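PDB 4V1T: LYND from Lyngbya aestuarii, which probably uses ATP and magnesium, as a YcaO-family cyclodehydratase, to convert residues of precursor peptides into azoline heterocycles. Local coordinates for residues G364-L369 with S419-A424; A385-G390 with N400-K405. All coordinates share one frame; numbering follows the deposited sequence.

Interaction 1: G364-L369 with S419-A424; sequences GVVTEL and SGLCEA. With MG (magnesium ion), chain M; ADP (adenosine-5'-diphosphate), chain L.
A single short run of helix does two jobs here: S419-A424, part of helix 413-429 in the YcaO nucleotide-binding fold, packs on the loop 364-369 and also reaches the bound ADP and magnesium. The contact with the loop is made by apolar groups alone, with no hydrogen bond between the two segments. V366 turns its CB toward the helix, and CG1, anti to the carbonyl carbon, meets A424 CB at 3.2 Å, tighter than usual for two carbons. V366 CG2, in the crowded position between backbone N and carbonyl carbon, meets L421 CD1 at 4.2 Å, the two side chains crossing at about a right angle. L369, its CG anti to the backbone N (chi1 179°), sets CD2 4.0 Å from L421 CB, while its CD1 lies by the backbone at G420, where a CB would be cramped. C422 and S419 point away from the loop and line the nucleotide: C422 SG is 3.2 Å from ADP N3. E423 extends past the ribose to the metal, and OE1 accepts a hydrogen bond from S407 N, which would probably steady the carboxylate. ADP O3B, three waters and one atom from outside the two segments also bind this magnesium, which E423 OE2 holds at 2.0 Å.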
loop_
_atom_site.group_PDB
_atom_site.type_symbol
_atom_site.label_atom_id
_atom_site.label_comp_id
_atom_site.label_asym_id
_atom_site.label_seq_id
_atom_site.Cartn_x
_atom_site.Cartn_y
_atom_site.Cartn_z
ATOM N N GLY B 364 0.400 -17.348 0.194
ATOM C CA GLY B 364 1.339 -16.770 -0.750
ATOM C C GLY B 364 2.648 -17.525 -0.863
ATOM O O GLY B 364 2.798 -18.616 -0.329
ATOM N N VAL B 365 3.596 -16.917 -1.564
ATOM C CA VAL B 365 4.917 -17.504 -1.785
ATOM C C VAL B 365 6.018 -16.604 -1.243
ATOM O O VAL B 365 7.163 -17.025 -1.167
ATOM C CB VAL B 365 5.182 -17.769 -3.280
ATOM C CG1 VAL B 365 4.157 -18.746 -3.822
ATOM C CG2 VAL B 365 5.134 -16.471 -4.064
ATOM N N VAL B 366 5.673 -15.361 -0.898
ATOM C CA VAL B 366 6.608 -14.459 -0.224
ATOM C C VAL B 366 6.001 -14.000 1.100
ATOM O O VAL B 366 4.848 -13.592 1.154
ATOM C CB VAL B 366 7.003 -13.253 -1.114
ATOM C CG1 VAL B 366 7.206 -13.695 -2.549
ATOM C CG2 VAL B 366 5.959 -12.180 -1.112
ATOM N N THR B 367 6.780 -14.104 2.168
ATOM C CA THR B 367 6.281 -13.863 3.517
ATOM C C THR B 367 5.854 -12.424 3.683
ATOM O O THR B 367 4.737 -12.150 4.082
ATOM C CB THR B 367 7.355 -14.173 4.585
ATOM O OG1 THR B 367 7.977 -15.427 4.290
ATOM C CG2 THR B 367 6.743 -14.217 5.982
ATOM N N GLU B 368 6.770 -11.517 3.374
ATOM C CA GLU B 368 6.561 -10.084 3.543
ATOM C C GLU B 368 7.270 -9.328 2.426
ATOM O O GLU B 368 8.008 -9.913 1.633
ATOM C CB GLU B 368 7.108 -9.624 4.894
ATOM C CG GLU B 368 8.606 -9.872 5.059
ATOM C CD GLU B 368 9.110 -9.625 6.466
ATOM O OE1 GLU B 368 8.411 -8.941 7.241
ATOM O OE2 GLU B 368 10.218 -10.106 6.792
ATOM N N LEU B 369 7.043 -8.026 2.375
ATOM C CA LEU B 369 7.739 -7.156 1.445
ATOM C C LEU B 369 7.784 -5.760 2.042
ATOM O O LEU B 369 6.823 -4.992 1.944
ATOM C CB LEU B 369 7.068 -7.156 0.078
ATOM C CG LEU B 369 7.688 -6.256 -0.990
ATOM C CD1 LEU B 369 9.110 -6.695 -1.316
ATOM C CD2 LEU B 369 6.841 -6.271 -2.252
ATOM N N SER B 419 12.086 -5.589 -7.477
ATOM C CA SER B 419 13.250 -6.439 -7.416
ATOM C C SER B 419 13.116 -7.473 -6.294
ATOM O O SER B 419 13.416 -8.658 -6.485
ATOM C CB SER B 419 14.513 -5.592 -7.209
ATOM O OG SER B 419 15.632 -6.400 -6.919
ATOM N N GLY B 420 12.678 -7.018 -5.126
ATOM C CA GLY B 420 12.536 -7.894 -3.968
ATOM C C GLY B 420 11.434 -8.919 -4.160
ATOM O O GLY B 420 11.598 -10.097 -3.856
ATOM N N LEU B 421 10.299 -8.465 -4.668
ATOM C CA LEU B 421 9.163 -9.347 -4.903
ATOM C C LEU B 421 9.515 -10.439 -5.915
ATOM O O LEU B 421 9.235 -11.614 -5.702
ATOM C CB LEU B 421 7.956 -8.545 -5.401
ATOM C CG LEU B 421 6.749 -9.358 -5.887
ATOM C CD1 LEU B 421 6.176 -10.216 -4.777
ATOM C CD2 LEU B 421 5.692 -8.423 -6.435
ATOM N N CYS B 422 10.135 -10.035 -7.014
ATOM C CA CYS B 422 10.426 -10.951 -8.105
ATOM C C CYS B 422 11.560 -11.920 -7.770
ATOM O O CYS B 422 11.580 -13.035 -8.287
ATOM C CB CYS B 422 10.745 -10.168 -9.382
ATOM S SG CYS B 422 9.316 -9.251 -10.036
ATOM N N GLU B 423 12.485 -11.523 -6.901
ATOM C CA GLU B 423 13.526 -12.458 -6.460
ATOM C C GLU B 423 12.913 -13.532 -5.588
ATOM O O GLU B 423 13.280 -14.701 -5.666
ATOM C CB GLU B 423 14.651 -11.750 -5.684
ATOM C CG GLU B 423 16.007 -12.441 -5.841
ATOM C CD GLU B 423 17.072 -11.938 -4.881
ATOM O OE1 GLU B 423 16.903 -12.086 -3.648
ATOM O OE2 GLU B 423 18.093 -11.407 -5.368
ATOM N N ALA B 424 11.965 -13.135 -4.748
ATOM C CA ALA B 424 11.317 -14.090 -3.850
ATOM C C ALA B 424 10.537 -15.144 -4.661
ATOM O O ALA B 424 10.577 -16.336 -4.354
ATOM C CB ALA B 424 10.412 -13.364 -2.874
HETATM MG MG MG M . 19.785 -10.340 -5.335
HETATM P PB ADP L . 20.069 -9.968 -8.515
HETATM O O1B ADP L . 20.188 -11.234 -9.325
HETATM O O2B ADP L . 21.353 -9.198 -8.399
HETATM O O3B ADP L . 19.354 -10.181 -7.215
HETATM P PA ADP L . 17.987 -7.993 -8.983
HETATM O O1A ADP L . 18.014 -6.810 -9.915
HETATM O O2A ADP L . 18.058 -7.751 -7.486
HETATM O O3A ADP L . 19.122 -9.048 -9.453
HETATM O "O5'" ADP L . 16.654 -8.818 -9.292
HETATM C "C5'" ADP L . 16.218 -9.857 -8.437
HETATM C "C4'" ADP L . 15.256 -10.735 -9.219
HETATM O "O4'" ADP L . 14.045 -10.029 -9.484
HETATM C "C3'" ADP L . 15.821 -11.120 -10.574
HETATM O "O3'" ADP L . 15.410 -12.451 -10.862
HETATM C "C2'" ADP L . 15.182 -10.180 -11.567
HETATM O "O2'" ADP L . 14.947 -10.798 -12.835
HETATM C "C1'" ADP L . 13.869 -9.840 -10.890
HETATM N N9 ADP L . 13.456 -8.451 -11.195
HETATM C C8 ADP L . 14.097 -7.319 -10.830
HETATM N N7 ADP L . 13.424 -6.228 -11.269
HETATM C C5 ADP L . 12.335 -6.662 -11.921
HETATM C C6 ADP L . 11.203 -6.032 -12.629
HETATM N N6 ADP L . 11.138 -4.684 -12.707
HETATM N N1 ADP L . 10.270 -6.836 -13.182
HETATM C C2 ADP L . 10.346 -8.177 -13.099
HETATM N N3 ADP L . 11.353 -8.817 -12.466
HETATM C C4 ADP L . 12.358 -8.129 -11.873
HETATM O O HOH W 1 21.210 -8.895 -5.149
HETATM O O HOH W 2 18.132 -8.764 -5.250
HETATM O O HOH W 3 19.176 -10.636 -3.413
#

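Interaction 2: A385-G390 with N400-K405; sequences AGHSFG and NTLKHK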
loop_
_atom_site.group_PDB
_atom_site.type_symbol
_atom_site.label_atom_id
_atom_site.label_comp_id
_atom_site.label_asym_id
_atom_site.label_seq_id
_atom_site.Cartn_x
_atom_site.Cartn_y
_atom_site.Cartn_z
ATOM N N ALA B 385 12.372 -9.171 1.003
ATOM C CA ALA B 385 11.240 -10.020 0.694
ATOM C C ALA B 385 11.438 -11.327 1.438
ATOM O O ALA B 385 12.428 -12.023 1.242
ATOM C CB ALA B 385 11.128 -10.256 -0.805
ATOM N N GLY B 386 10.467 -11.704 2.250
ATOM C CA GLY B 386 10.623 -12.844 3.129
ATOM C C GLY B 386 10.910 -14.149 2.412
ATOM O O GLY B 386 10.289 -14.478 1.390
ATOM N N HIS B 387 11.861 -14.890 2.974
ATOM C CA HIS B 387 12.372 -16.127 2.382
ATOM C C HIS B 387 11.372 -17.282 2.433
ATOM O O HIS B 387 10.425 -17.258 3.215
ATOM C CB HIS B 387 13.671 -16.540 3.073
ATOM C CG HIS B 387 13.484 -16.960 4.496
ATOM N ND1 HIS B 387 12.928 -18.174 4.846
ATOM C CD2 HIS B 387 13.762 -16.325 5.659
ATOM C CE1 HIS B 387 12.883 -18.272 6.162
ATOM N NE2 HIS B 387 13.382 -17.163 6.681
ATOM N N SER B 388 11.597 -18.290 1.593
ATOM C CA SER B 388 10.710 -19.455 1.528
ATOM C C SER B 388 11.270 -20.634 2.342
ATOM O O SER B 388 11.365 -20.538 3.568
ATOM C CB SER B 388 10.455 -19.859 0.066
ATOM O OG SER B 388 9.563 -18.955 -0.572
ATOM N N PHE B 389 11.645 -21.732 1.686
ATOM C CA PHE B 389 12.001 -22.946 2.418
ATOM C C PHE B 389 12.933 -23.897 1.678
ATOM O O PHE B 389 13.092 -23.831 0.461
ATOM C CB PHE B 389 10.731 -23.701 2.832
ATOM C CG PHE B 389 9.816 -24.025 1.681
ATOM C CD1 PHE B 389 10.061 -25.122 0.860
ATOM C CD2 PHE B 389 8.711 -23.235 1.419
ATOM C CE1 PHE B 389 9.221 -25.421 -0.199
ATOM C CE2 PHE B 389 7.869 -23.529 0.361
ATOM C CZ PHE B 389 8.121 -24.625 -0.448
ATOM N N GLY B 390 13.521 -24.742 2.499
ATOM C CA GLY B 390 14.360 -25.838 2.104
ATOM C C GLY B 390 13.996 -26.997 2.997
ATOM O O GLY B 390 13.302 -26.827 3.999
ATOM N N ASN B 400 19.804 -21.717 8.966
ATOM C CA ASN B 400 20.411 -21.432 7.665
ATOM C C ASN B 400 19.355 -21.237 6.576
ATOM O O ASN B 400 19.431 -20.289 5.792
ATOM C CB ASN B 400 21.379 -22.546 7.269
ATOM C CG ASN B 400 22.686 -22.482 8.040
ATOM O OD1 ASN B 400 22.789 -21.802 9.063
ATOM N ND2 ASN B 400 23.693 -23.194 7.552
ATOM N N THR B 401 18.372 -22.133 6.541
ATOM C CA THR B 401 17.255 -22.011 5.609
ATOM C C THR B 401 16.154 -21.124 6.190
ATOM O O THR B 401 15.054 -21.079 5.652
ATOM C CB THR B 401 16.664 -23.386 5.234
ATOM O OG1 THR B 401 16.110 -24.010 6.399
ATOM C CG2 THR B 401 17.740 -24.289 4.618
ATOM N N LEU B 402 16.440 -20.497 7.329
ATOM C CA LEU B 402 15.617 -19.417 7.880
ATOM C C LEU B 402 16.258 -18.064 7.568
ATOM O O LEU B 402 15.610 -17.023 7.632
ATOM C CB LEU B 402 15.455 -19.567 9.392
ATOM C CG LEU B 402 14.158 -20.223 9.865
ATOM C CD1 LEU B 402 14.018 -21.620 9.278
ATOM C CD2 LEU B 402 14.108 -20.277 11.382
ATOM N N LYS B 403 17.542 -18.094 7.241
ATOM C CA LYS B 403 18.274 -16.919 6.803
ATOM C C LYS B 403 18.154 -16.809 5.290
ATOM O O LYS B 403 17.290 -17.441 4.680
ATOM C CB LYS B 403 19.746 -17.034 7.209
ATOM C CG LYS B 403 19.954 -17.194 8.700
ATOM C CD LYS B 403 21.364 -16.819 9.118
ATOM C CE LYS B 403 21.422 -16.539 10.612
ATOM N NZ LYS B 403 22.810 -16.625 11.138
ATOM N N HIS B 404 19.027 -16.012 4.685
ATOM C CA HIS B 404 19.023 -15.845 3.237
ATOM C C HIS B 404 17.677 -15.300 2.763
ATOM O O HIS B 404 17.073 -15.804 1.816
ATOM C CB HIS B 404 19.345 -17.168 2.528
ATOM C CG HIS B 404 20.572 -17.858 3.045
ATOM N ND1 HIS B 404 20.984 -19.086 2.575
ATOM C CD2 HIS B 404 21.467 -17.502 3.998
ATOM C CE1 HIS B 404 22.081 -19.455 3.212
ATOM N NE2 HIS B 404 22.395 -18.511 4.081
ATOM N N LYS B 405 17.210 -14.260 3.438
ATOM C CA LYS B 405 16.044 -13.547 2.974
ATOM C C LYS B 405 16.290 -13.101 1.541
ATOM O O LYS B 405 17.428 -12.800 1.160
ATOM C CB LYS B 405 15.760 -12.345 3.867
ATOM C CG LYS B 405 15.368 -12.708 5.290
ATOM C CD LYS B 405 15.116 -11.451 6.100
ATOM C CE LYS B 405 14.630 -11.762 7.505
ATOM N NZ LYS B 405 14.417 -10.511 8.294
#
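The imidazole of H387 is the centrepiece of this strand-loop-helix connection, pushed from the loop after strand 381-385 into the turn that leaves helix 395-401. CG occupies the crowded position between backbone N and carbonyl carbon (chi1 68°), so the ring stands out from the loop among the carbonyls of 401-403. K403 O lies over one ring face, and K405 CG comes up in the ring plane at the edge, 4.0 Å from CD2. The bond ND1 makes within its own segment would fix the ring's rotation: it donates to S388 O at 3.1 Å, with the acceptor nearly in the ring plane and an N-H...O angle of 155°. NE2 is modelled 2.4 Å from L402 O, shorter than a normal contact and too poorly angled for a hydrogen bond, so this spacing carries no weight. An alanine in place of H387 would lose the ring among the carbonyls of T401, L402 and K403 and beside K405 CG, together with the bond to S388 O, and would probably loosen the turn. E216 of helix 216-225 also touches this histidine. Further along, H404 takes up a left-handed backbone conformation, its NE2 hydrogen-bonded to D659 OD1, and N400 O sits over the centre of the H404 ring, 3.6 Å above its plane.

Overall arrangement
Coming from the N terminus, the chain leaves helix 348-355 and lays down the loop 364-369, one half of interaction 1. It then runs through strands 369-371 and 381-385 into 385-390, turns through helix 395-401, and closes the short loop of interaction 2 when 400-405 returns. Only after strand 406-410 does helix 413-429 bring 419-424 back and close the larger loop of interaction 1, so the smaller loop lies wholly within the larger. The contacts meet directly: E368 O and G386 N probably share a hydrogen bond at 3.1 Å, while A385 CB packs on G420 O. Together they tie helix 413-429, the loop 364-369, and the link between strand 381-385 and the end of helix 395-401 into one piece beside the nucleotide.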